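Local coordinates for putative lipoprotein (Bacteroides ovatus, PDB 3OQQ) that is of unknown function but is probably an extracellular lipoprotein, rich in antiparallel beta sheet and binding several calcium ions, at residues 248-254 with 273-279. Residues are numbered along the deposited sequence.
Sequences TRKEPRF and GLTSLMD
Residues 248-252 lead as a loop into strand 253-263, which starts at Arg253, beside the turn that follows the adjacent strand 266-272. The two run antiparallel: CA atoms pair Phe254 with Gly273 (5.2 Å), Arg253 with Ser276 (5.1 Å) and Arg249 with Asp279 (6.8 Å). Residues 274-276 form a short 3-10 segment (Ser276 N to Gly273 O, 3.0 Å). No backbone-to-backbone bond links the segments, while Arg253 stays paired with Trp242 of strand 234-242. Ser276, chi1 p, offers OG to Phe254 N (3.0 Å), so a hydroxyl, not a carbonyl, accepts from this amide. Gly273, at phi/psi 110/2, sets CA over the face of the Phe254 ring (CH-pi, 3.7 Å to the centroid) and 3.3 Å from Phe254 O; a CB would clash there. Buried Arg253 (m, t, t) donates from NH1 to Ser276 O (2.8 Å) and Met278 O (3.2 Å); Leu277 O, 3.1 Å from NH1, is not bonded. Its NH2 forms a salt bridge with Asp279 OD1 (2.7 Å), its NE one with Asp247. Asp279 OD2 accepts a very short bond from Thr248 OG1 (2.4 Å). Arg249 folds back along its own loop, NE to Glu251 O and NH2 to Pro252 O (both 3.0 Å); its NH1 donates to a water (3.0 Å) that bonds Thr275 O (2.7 Å) and Met278 O (2.8 Å). Guanidinium and water meet the carbonyls of Thr275, Ser276 and Met278, Asp279 and Asp247 pair with Arg253 beside Arg293, a second positive charge, and polar side chains tie strand start and lead-in loop to the turn.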
ATOM      1  N   THR A 248      25.676   0.893 -12.100  1.00 38.50           N
ATOM      2  CA  THR A 248      26.603  -0.234 -12.061  1.00 38.15           C
ATOM      3  C   THR A 248      26.678  -0.983 -13.417  1.00 41.74           C
ATOM      4  O   THR A 248      27.514  -1.881 -13.571  1.00 42.10           O
ATOM      5  CB  THR A 248      26.215  -1.153 -10.907  1.00 41.78           C
ATOM      6  OG1 THR A 248      24.824  -1.463 -11.025  1.00 38.38           O
ATOM      7  CG2 THR A 248      26.481  -0.514  -9.555  1.00 37.64           C
ATOM      8  N   ARG A 249      25.840  -0.599 -14.397  1.00 36.26           N
ATOM      9  CA  ARG A 249      25.857  -1.193 -15.727  1.00 35.51           C
ATOM     10  C   ARG A 249      25.658  -0.104 -16.778  1.00 39.03           C
ATOM     11  O   ARG A 249      25.110   0.957 -16.474  1.00 38.59           O
ATOM     12  CB  ARG A 249      24.803  -2.317 -15.852  1.00 35.99           C
ATOM     13  CG  ARG A 249      23.371  -1.898 -16.243  1.00 40.87           C
ATOM     14  CD  ARG A 249      22.500  -3.137 -16.370  1.00 43.04           C
ATOM     15  NE  ARG A 249      21.251  -2.939 -17.115  1.00 33.60           N
ATOM     16  CZ  ARG A 249      20.317  -3.878 -17.223  1.00 42.14           C
ATOM     17  NH1 ARG A 249      20.484  -5.058 -16.640  1.00 30.91           N
ATOM     18  NH2 ARG A 249      19.210  -3.649 -17.922  1.00 26.86           N
ATOM     19  N   LYS A 250      26.134  -0.356 -18.001  1.00 36.45           N
ATOM     20  CA  LYS A 250      25.994   0.572 -19.131  1.00 36.96           C
ATOM     21  C   LYS A 250      24.688   0.301 -19.883  1.00 37.75           C
ATOM     22  O   LYS A 250      24.161   1.210 -20.533  1.00 37.19           O
ATOM     23  CB  LYS A 250      27.205   0.467 -20.089  1.00 41.06           C
ATOM     24  N   GLU A 251      24.153  -0.939 -19.775  1.00 33.10           N
ATOM     25  CA  GLU A 251      22.913  -1.342 -20.442  1.00 32.74           C
ATOM     26  C   GLU A 251      21.730  -0.545 -19.882  1.00 32.06           C
ATOM     27  O   GLU A 251      21.623  -0.404 -18.656  1.00 28.64           O
ATOM     28  CB  GLU A 251      22.636  -2.855 -20.317  1.00 34.97           C
ATOM     29  CG  GLU A 251      23.799  -3.755 -20.721  1.00 52.47           C
ATOM     30  CD  GLU A 251      24.715  -4.097 -19.560  1.00 74.60           C
ATOM     31  OE1 GLU A 251      25.596  -3.267 -19.238  1.00 63.48           O
ATOM     32  OE2 GLU A 251      24.518  -5.165 -18.937  1.00 72.97           O
ATOM     33  N   PRO A 252      20.838  -0.005 -20.752  1.00 27.07           N
ATOM     34  CA  PRO A 252      19.700   0.760 -20.229  1.00 25.55           C
ATOM     35  C   PRO A 252      18.680  -0.127 -19.519  1.00 26.50           C
ATOM     36  O   PRO A 252      18.635  -1.342 -19.729  1.00 24.92           O
ATOM     37  CB  PRO A 252      19.102   1.413 -21.476  1.00 27.60           C
ATOM     38  CG  PRO A 252      19.473   0.537 -22.582  1.00 32.73           C
ATOM     39  CD  PRO A 252      20.807  -0.071 -22.228  1.00 28.81           C
ATOM     40  N   ARG A 253      17.852   0.504 -18.675  1.00 20.61           N
ATOM     41  CA  ARG A 253      16.818  -0.193 -17.935  1.00 18.51           C
ATOM     42  C   ARG A 253      15.483   0.312 -18.438  1.00 23.48           C
ATOM     43  O   ARG A 253      15.465   1.252 -19.249  1.00 21.40           O
ATOM     44  CB  ARG A 253      17.020   0.007 -16.417  1.00 15.79           C
ATOM     45  CG  ARG A 253      18.474  -0.287 -15.971  1.00 21.08           C
ATOM     46  CD  ARG A 253      18.619  -0.074 -14.483  1.00 19.55           C
ATOM     47  NE  ARG A 253      19.999  -0.167 -14.010  1.00 31.80           N
ATOM     48  CZ  ARG A 253      20.609  -1.296 -13.658  1.00 33.09           C
ATOM     49  NH1 ARG A 253      20.010  -2.465 -13.838  1.00 19.72           N
ATOM     50  NH2 ARG A 253      21.843  -1.268 -13.174  1.00 18.76           N
ATOM     51  N   PHE A 254      14.364  -0.351 -18.053  1.00 20.54           N
ATOM     52  CA  PHE A 254      13.052   0.095 -18.503  1.00 19.73           C
ATOM     53  C   PHE A 254      11.996   0.013 -17.410  1.00 24.01           C
ATOM     54  O   PHE A 254      12.091  -0.801 -16.483  1.00 24.19           O
ATOM     55  CB  PHE A 254      12.592  -0.673 -19.743  1.00 21.88           C
ATOM     56  CG  PHE A 254      12.041  -2.065 -19.545  1.00 22.97           C
ATOM     57  CD1 PHE A 254      12.899  -3.157 -19.390  1.00 25.88           C
ATOM     58  CD2 PHE A 254      10.671  -2.299 -19.590  1.00 23.73           C
ATOM     59  CE1 PHE A 254      12.393  -4.453 -19.268  1.00 25.42           C
ATOM     60  CE2 PHE A 254      10.166  -3.595 -19.453  1.00 26.29           C
ATOM     61  CZ  PHE A 254      11.032  -4.660 -19.281  1.00 24.51           C
ATOM     62  N   GLY A 273       8.910  -3.893 -15.836  1.00 19.83           N
ATOM     63  CA  GLY A 273      10.331  -3.525 -15.916  1.00 19.48           C
ATOM     64  C   GLY A 273      11.223  -3.986 -14.781  1.00 22.03           C
ATOM     65  O   GLY A 273      12.435  -3.684 -14.760  1.00 21.39           O
ATOM     66  N   LEU A 274      10.624  -4.728 -13.813  1.00 16.93           N
ATOM     67  CA  LEU A 274      11.318  -5.255 -12.642  1.00 16.56           C
ATOM     68  C   LEU A 274      12.536  -6.097 -13.012  1.00 21.33           C
ATOM     69  O   LEU A 274      13.520  -6.076 -12.282  1.00 20.40           O
ATOM     70  CB  LEU A 274      10.373  -6.106 -11.757  1.00 15.85           C
ATOM     71  CG  LEU A 274       9.134  -5.454 -11.175  1.00 18.71           C
ATOM     72  CD1 LEU A 274       8.466  -6.431 -10.133  1.00 17.95           C
ATOM     73  CD2 LEU A 274       9.469  -4.076 -10.560  1.00 18.96           C
ATOM     74  N   THR A 275      12.472  -6.837 -14.130  1.00 19.51           N
ATOM     75  CA  THR A 275      13.588  -7.684 -14.580  1.00 20.61           C
ATOM     76  C   THR A 275      14.872  -6.852 -14.920  1.00 24.59           C
ATOM     77  O   THR A 275      15.983  -7.403 -14.913  1.00 23.15           O
ATOM     78  CB  THR A 275      13.121  -8.520 -15.784  1.00 27.57           C
ATOM     79  OG1 THR A 275      13.910  -9.690 -15.887  1.00 31.34           O
ATOM     80  CG2 THR A 275      13.105  -7.748 -17.118  1.00 26.20           C
ATOM     81  N   SER A 276      14.702  -5.543 -15.250  1.00 20.63           N
ATOM     82  CA  SER A 276      15.810  -4.688 -15.696  1.00 20.31           C
ATOM     83  C   SER A 276      16.537  -4.020 -14.525  1.00 23.67           C
ATOM     84  O   SER A 276      17.522  -3.335 -14.768  1.00 22.64           O
ATOM     85  CB  SER A 276      15.295  -3.625 -16.672  1.00 22.66           C
ATOM     86  OG  SER A 276      14.576  -2.568 -16.046  1.00 24.32           O
ATOM     87  N   LEU A 277      16.070  -4.227 -13.253  1.00 20.80           N
ATOM     88  CA  LEU A 277      16.645  -3.565 -12.073  1.00 19.78           C
ATOM     89  C   LEU A 277      17.915  -4.222 -11.579  1.00 24.57           C
ATOM     90  O   LEU A 277      18.831  -3.521 -11.125  1.00 22.20           O
ATOM     91  CB  LEU A 277      15.638  -3.464 -10.932  1.00 18.82           C
ATOM     92  CG  LEU A 277      14.308  -2.776 -11.253  1.00 20.76           C
ATOM     93  CD1 LEU A 277      13.478  -2.734 -10.058  1.00 19.12           C
ATOM     94  CD2 LEU A 277      14.522  -1.347 -11.845  1.00 21.19           C
HETATM   95  N   MSE A 278      17.969  -5.557 -11.635  1.00 22.39           N
HETATM   96  CA  MSE A 278      19.180  -6.283 -11.265  1.00 22.52           C
HETATM   97  C   MSE A 278      20.282  -6.091 -12.333  1.00 30.05           C
HETATM   98  O   MSE A 278      20.006  -5.596 -13.435  1.00 30.47           O
HETATM   99  CB  MSE A 278      18.879  -7.774 -11.091  1.00 24.18           C
HETATM  100  CG  MSE A 278      18.569  -8.496 -12.408  1.00 30.60           C
HETATM  101 SE   MSE A 278      18.006 -10.321 -12.151  0.75 37.23          SE
HETATM  102  CE  MSE A 278      16.587  -9.970 -10.755  1.00 33.53           C
ATOM    103  N   ASP A 279      21.518  -6.514 -12.012  1.00 27.04           N
ATOM    104  CA  ASP A 279      22.646  -6.456 -12.940  1.00 27.21           C
ATOM    105  C   ASP A 279      22.953  -7.829 -13.481  1.00 31.36           C
ATOM    106  O   ASP A 279      23.508  -7.943 -14.580  1.00 32.49           O
ATOM    107  CB  ASP A 279      23.881  -5.866 -12.261  1.00 29.31           C
ATOM    108  CG  ASP A 279      23.782  -4.370 -12.062  1.00 37.53           C
ATOM    109  OD1 ASP A 279      22.837  -3.758 -12.602  1.00 37.27           O
ATOM    110  OD2 ASP A 279      24.617  -3.823 -11.343  1.00 44.48           O
TER
HETATM  111  O   HOH W   1      18.590  -6.963 -15.362  1.00 33.89           O